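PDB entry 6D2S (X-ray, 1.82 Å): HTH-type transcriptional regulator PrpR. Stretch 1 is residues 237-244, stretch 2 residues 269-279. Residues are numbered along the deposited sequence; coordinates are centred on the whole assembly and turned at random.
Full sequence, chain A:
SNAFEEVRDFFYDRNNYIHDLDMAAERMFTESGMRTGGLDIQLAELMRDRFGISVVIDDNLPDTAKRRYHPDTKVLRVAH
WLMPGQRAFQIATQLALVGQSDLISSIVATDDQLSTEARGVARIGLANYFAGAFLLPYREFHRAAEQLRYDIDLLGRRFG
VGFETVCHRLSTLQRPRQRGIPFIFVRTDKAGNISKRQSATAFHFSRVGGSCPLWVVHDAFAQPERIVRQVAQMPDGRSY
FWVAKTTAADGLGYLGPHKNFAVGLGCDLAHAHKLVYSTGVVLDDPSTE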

# COMPACT_ATOMS: atom_id res chain seq x y z
N GLY A 237 15.77 6.95 -21.18
CA GLY A 237 15.58 6.68 -22.59
C GLY A 237 14.67 5.51 -22.89
O GLY A 237 14.44 5.22 -24.07
N ARG A 238 14.14 4.83 -21.88
CA ARG A 238 13.21 3.74 -22.12
C ARG A 238 11.78 4.24 -21.95
O ARG A 238 11.52 5.21 -21.23
CB ARG A 238 13.49 2.57 -21.18
CG ARG A 238 14.90 2.01 -21.37
CD ARG A 238 15.11 0.72 -20.64
NE ARG A 238 14.16 -0.31 -21.06
CZ ARG A 238 14.38 -1.17 -22.05
NH1 ARG A 238 15.53 -1.14 -22.72
NH2 ARG A 238 13.46 -2.08 -22.35
N SER A 239 10.86 3.57 -22.63
CA SER A 239 9.45 3.90 -22.55
C SER A 239 8.79 3.13 -21.42
O SER A 239 9.09 1.95 -21.21
CB SER A 239 8.74 3.60 -23.87
OG SER A 239 9.31 4.35 -24.93
N TYR A 240 7.88 3.80 -20.72
CA TYR A 240 7.13 3.21 -19.63
C TYR A 240 5.65 3.25 -19.95
O TYR A 240 5.17 4.22 -20.54
CB TYR A 240 7.42 3.93 -18.31
CG TYR A 240 8.81 3.61 -17.79
CD1 TYR A 240 9.00 2.76 -16.70
CD2 TYR A 240 9.93 4.14 -18.42
CE1 TYR A 240 10.28 2.47 -16.25
CE2 TYR A 240 11.20 3.85 -17.98
CZ TYR A 240 11.38 3.02 -16.90
OH TYR A 240 12.67 2.75 -16.48
N PHE A 241 4.95 2.18 -19.60
CA PHE A 241 3.51 2.12 -19.71
C PHE A 241 2.91 2.52 -18.36
O PHE A 241 3.27 1.94 -17.33
CB PHE A 241 3.05 0.72 -20.13
CG PHE A 241 1.61 0.66 -20.54
CD1 PHE A 241 1.26 0.57 -21.87
CD2 PHE A 241 0.60 0.74 -19.59
CE1 PHE A 241 -0.06 0.53 -22.26
CE2 PHE A 241 -0.73 0.71 -19.98
CZ PHE A 241 -1.06 0.59 -21.30
N TRP A 242 2.02 3.51 -18.38
CA TRP A 242 1.50 4.12 -17.17
C TRP A 242 -0.00 3.90 -17.08
O TRP A 242 -0.73 4.03 -18.07
CB TRP A 242 1.80 5.62 -17.14
CG TRP A 242 3.25 5.93 -16.87
CD1 TRP A 242 4.24 6.15 -17.79
CD2 TRP A 242 3.87 6.04 -15.58
NE1 TRP A 242 5.43 6.40 -17.15
CE2 TRP A 242 5.23 6.34 -15.79
CE3 TRP A 242 3.39 5.92 -14.27
CZ2 TRP A 242 6.12 6.52 -14.74
CZ3 TRP A 242 4.28 6.10 -13.23
CH2 TRP A 242 5.63 6.40 -13.48
N VAL A 243 -0.47 3.55 -15.88
CA VAL A 243 -1.90 3.43 -15.59
C VAL A 243 -2.17 4.23 -14.33
O VAL A 243 -1.43 4.11 -13.35
CB VAL A 243 -2.33 1.96 -15.41
CG1 VAL A 243 -3.82 1.87 -15.19
CG2 VAL A 243 -1.90 1.14 -16.62
N ALA A 244 -3.20 5.08 -14.36
CA ALA A 244 -3.47 6.00 -13.26
C ALA A 244 -4.97 6.17 -13.07
O ALA A 244 -5.76 6.01 -14.00
CB ALA A 244 -2.83 7.38 -13.50
N LEU A 269 8.12 -0.60 -20.77
CA LEU A 269 7.30 -1.09 -21.86
C LEU A 269 7.53 -2.57 -22.12
O LEU A 269 6.62 -3.27 -22.54
CB LEU A 269 7.56 -0.25 -23.12
CG LEU A 269 6.48 -0.31 -24.18
CD1 LEU A 269 5.13 0.06 -23.62
CD2 LEU A 269 6.87 0.58 -25.36
N ALA A 270 8.74 -3.07 -21.83
CA ALA A 270 9.06 -4.48 -22.05
C ALA A 270 8.36 -5.43 -21.08
O ALA A 270 8.41 -6.65 -21.30
CB ALA A 270 10.58 -4.69 -21.95
N HIS A 271 7.74 -4.93 -20.01
CA HIS A 271 6.92 -5.77 -19.15
C HIS A 271 5.43 -5.62 -19.42
O HIS A 271 4.64 -6.39 -18.87
CB HIS A 271 7.17 -5.43 -17.67
CG HIS A 271 8.55 -5.75 -17.20
ND1 HIS A 271 8.99 -7.04 -17.01
CD2 HIS A 271 9.59 -4.94 -16.88
CE1 HIS A 271 10.25 -7.01 -16.59
NE2 HIS A 271 10.63 -5.75 -16.51
N ALA A 272 5.04 -4.66 -20.25
CA ALA A 272 3.63 -4.28 -20.33
C ALA A 272 2.75 -5.35 -20.96
O ALA A 272 1.52 -5.23 -20.88
CB ALA A 272 3.47 -2.96 -21.10
N HIS A 273 3.31 -6.38 -21.59
CA HIS A 273 2.42 -7.36 -22.20
C HIS A 273 1.65 -8.16 -21.15
O HIS A 273 0.60 -8.71 -21.47
CB HIS A 273 3.19 -8.29 -23.14
CG HIS A 273 4.20 -9.16 -22.45
ND1 HIS A 273 5.40 -8.68 -21.98
CD2 HIS A 273 4.20 -10.49 -22.20
CE1 HIS A 273 6.08 -9.67 -21.43
NE2 HIS A 273 5.38 -10.78 -21.56
N LYS A 274 2.13 -8.21 -19.91
CA LYS A 274 1.41 -8.89 -18.85
C LYS A 274 0.29 -8.06 -18.24
O LYS A 274 -0.44 -8.56 -17.39
CB LYS A 274 2.39 -9.31 -17.74
CG LYS A 274 3.51 -10.22 -18.23
CD LYS A 274 4.82 -9.94 -17.51
CE LYS A 274 4.71 -10.14 -16.02
NZ LYS A 274 4.72 -11.59 -15.62
N LEU A 275 0.15 -6.80 -18.64
CA LEU A 275 -0.91 -5.93 -18.14
C LEU A 275 -2.15 -6.06 -19.01
O LEU A 275 -2.06 -5.96 -20.23
CB LEU A 275 -0.49 -4.46 -18.14
CG LEU A 275 0.78 -4.06 -17.40
CD1 LEU A 275 1.02 -2.57 -17.63
CD2 LEU A 275 0.62 -4.35 -15.92
N VAL A 276 -3.32 -6.22 -18.38
CA VAL A 276 -4.54 -6.17 -19.18
C VAL A 276 -4.64 -4.84 -19.90
O VAL A 276 -5.23 -4.75 -20.99
CB VAL A 276 -5.77 -6.46 -18.31
CG1 VAL A 276 -5.94 -5.40 -17.24
CG2 VAL A 276 -7.02 -6.59 -19.18
N TYR A 277 -4.03 -3.79 -19.34
CA TYR A 277 -4.15 -2.43 -19.87
C TYR A 277 -3.49 -2.24 -21.24
O TYR A 277 -3.78 -1.24 -21.90
CB TYR A 277 -3.54 -1.45 -18.87
CG TYR A 277 -4.21 -1.53 -17.52
CD1 TYR A 277 -5.54 -1.16 -17.36
CD2 TYR A 277 -3.51 -2.00 -16.41
CE1 TYR A 277 -6.16 -1.24 -16.13
CE2 TYR A 277 -4.12 -2.08 -15.18
CZ TYR A 277 -5.44 -1.70 -15.04
OH TYR A 277 -6.03 -1.78 -13.81
N SER A 278 -2.63 -3.16 -21.67
CA SER A 278 -1.79 -2.90 -22.84
C SER A 278 -2.47 -3.20 -24.18
O SER A 278 -1.78 -3.30 -25.20
CB SER A 278 -0.49 -3.70 -22.75
OG SER A 278 -0.75 -5.08 -22.84
N THR A 279 -3.78 -3.33 -24.26
CA THR A 279 -4.45 -3.39 -25.56
C THR A 279 -5.20 -2.08 -25.79
O THR A 279 -5.90 -1.61 -24.89
CB THR A 279 -5.41 -4.57 -25.64
OG1 THR A 279 -4.73 -5.77 -25.26
CG2 THR A 279 -5.94 -4.71 -27.05

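How does stretch 1 first meet its partner? Gly237 stays out of reach, and its backbone angles of 86/0 suit glycine, since a CB there would be jammed against the carbonyl oxygen of the residue before. Arg238 is the first to touch. Its CA-to-CB bond points sideways, but the end of the long side chain comes nearer, bringing NH2 to 3.9 Å from CB of Ala270. The methyl lies at the edge of the guanidinium, near its plane; both residues are exposed and the contact is small.

What ties the two backbones together? Ser239 opens the strand, and its carbonyl O accepts a hydrogen bond from N of Leu269, at 2.8 Å with an N-H...O angle of 157°. This short, fairly straight bond is the one hydrogen bond across the contact, and it joins the strand to the start of the 3-10 segment. The side chains add a looser touch, with CB of Ser239 3.9 Å from CD2 of Leu269. At Tyr240 the CA atoms of the two stretches come close, 4.8 Å from CA of Tyr240 to CA of Leu269, yet the tyrosine side chain points away and contributes little.

Why does Phe241 dominate the contact? The strand alternates, so after Tyr240 the next side chain points toward stretch 2, and Phe241 has 107 Å² covered by it, more than any other residue here. Its CB packs 3.8 Å from CB of Ala272 and 4.1 Å from CD1 of Leu269, while farther out CD2 of the ring lies 3.9 Å from CD1 of Leu275. The ring also reaches the residues after the 3-10 segment: CE2 is 3.7 Å from CB of Tyr277, CZ comes within 3.3 Å of the backbone O of Tyr277, and CE1 is 3.9 Å from CA of Ser278. One aromatic side chain thus touches five residues between Leu269 and Ser278. That folded chain is held by its own backbone hydrogen bonds, including Leu275 N to Ala272 O at 3.1 Å and Ser278 N to Leu275 O at 3.2 Å.

Where does the contact end? Trp242 points away and makes no contact, and the alternation returns Val243 to the partner's side. Its CG1 sits over one face of the Tyr277 ring, 3.8 Å from the centroid and only 5° off the normal, a well-centred CH-pi interaction. The other methyl, CG2, lies 3.5 Å from CD2 of Tyr277. Ala244 is out of reach.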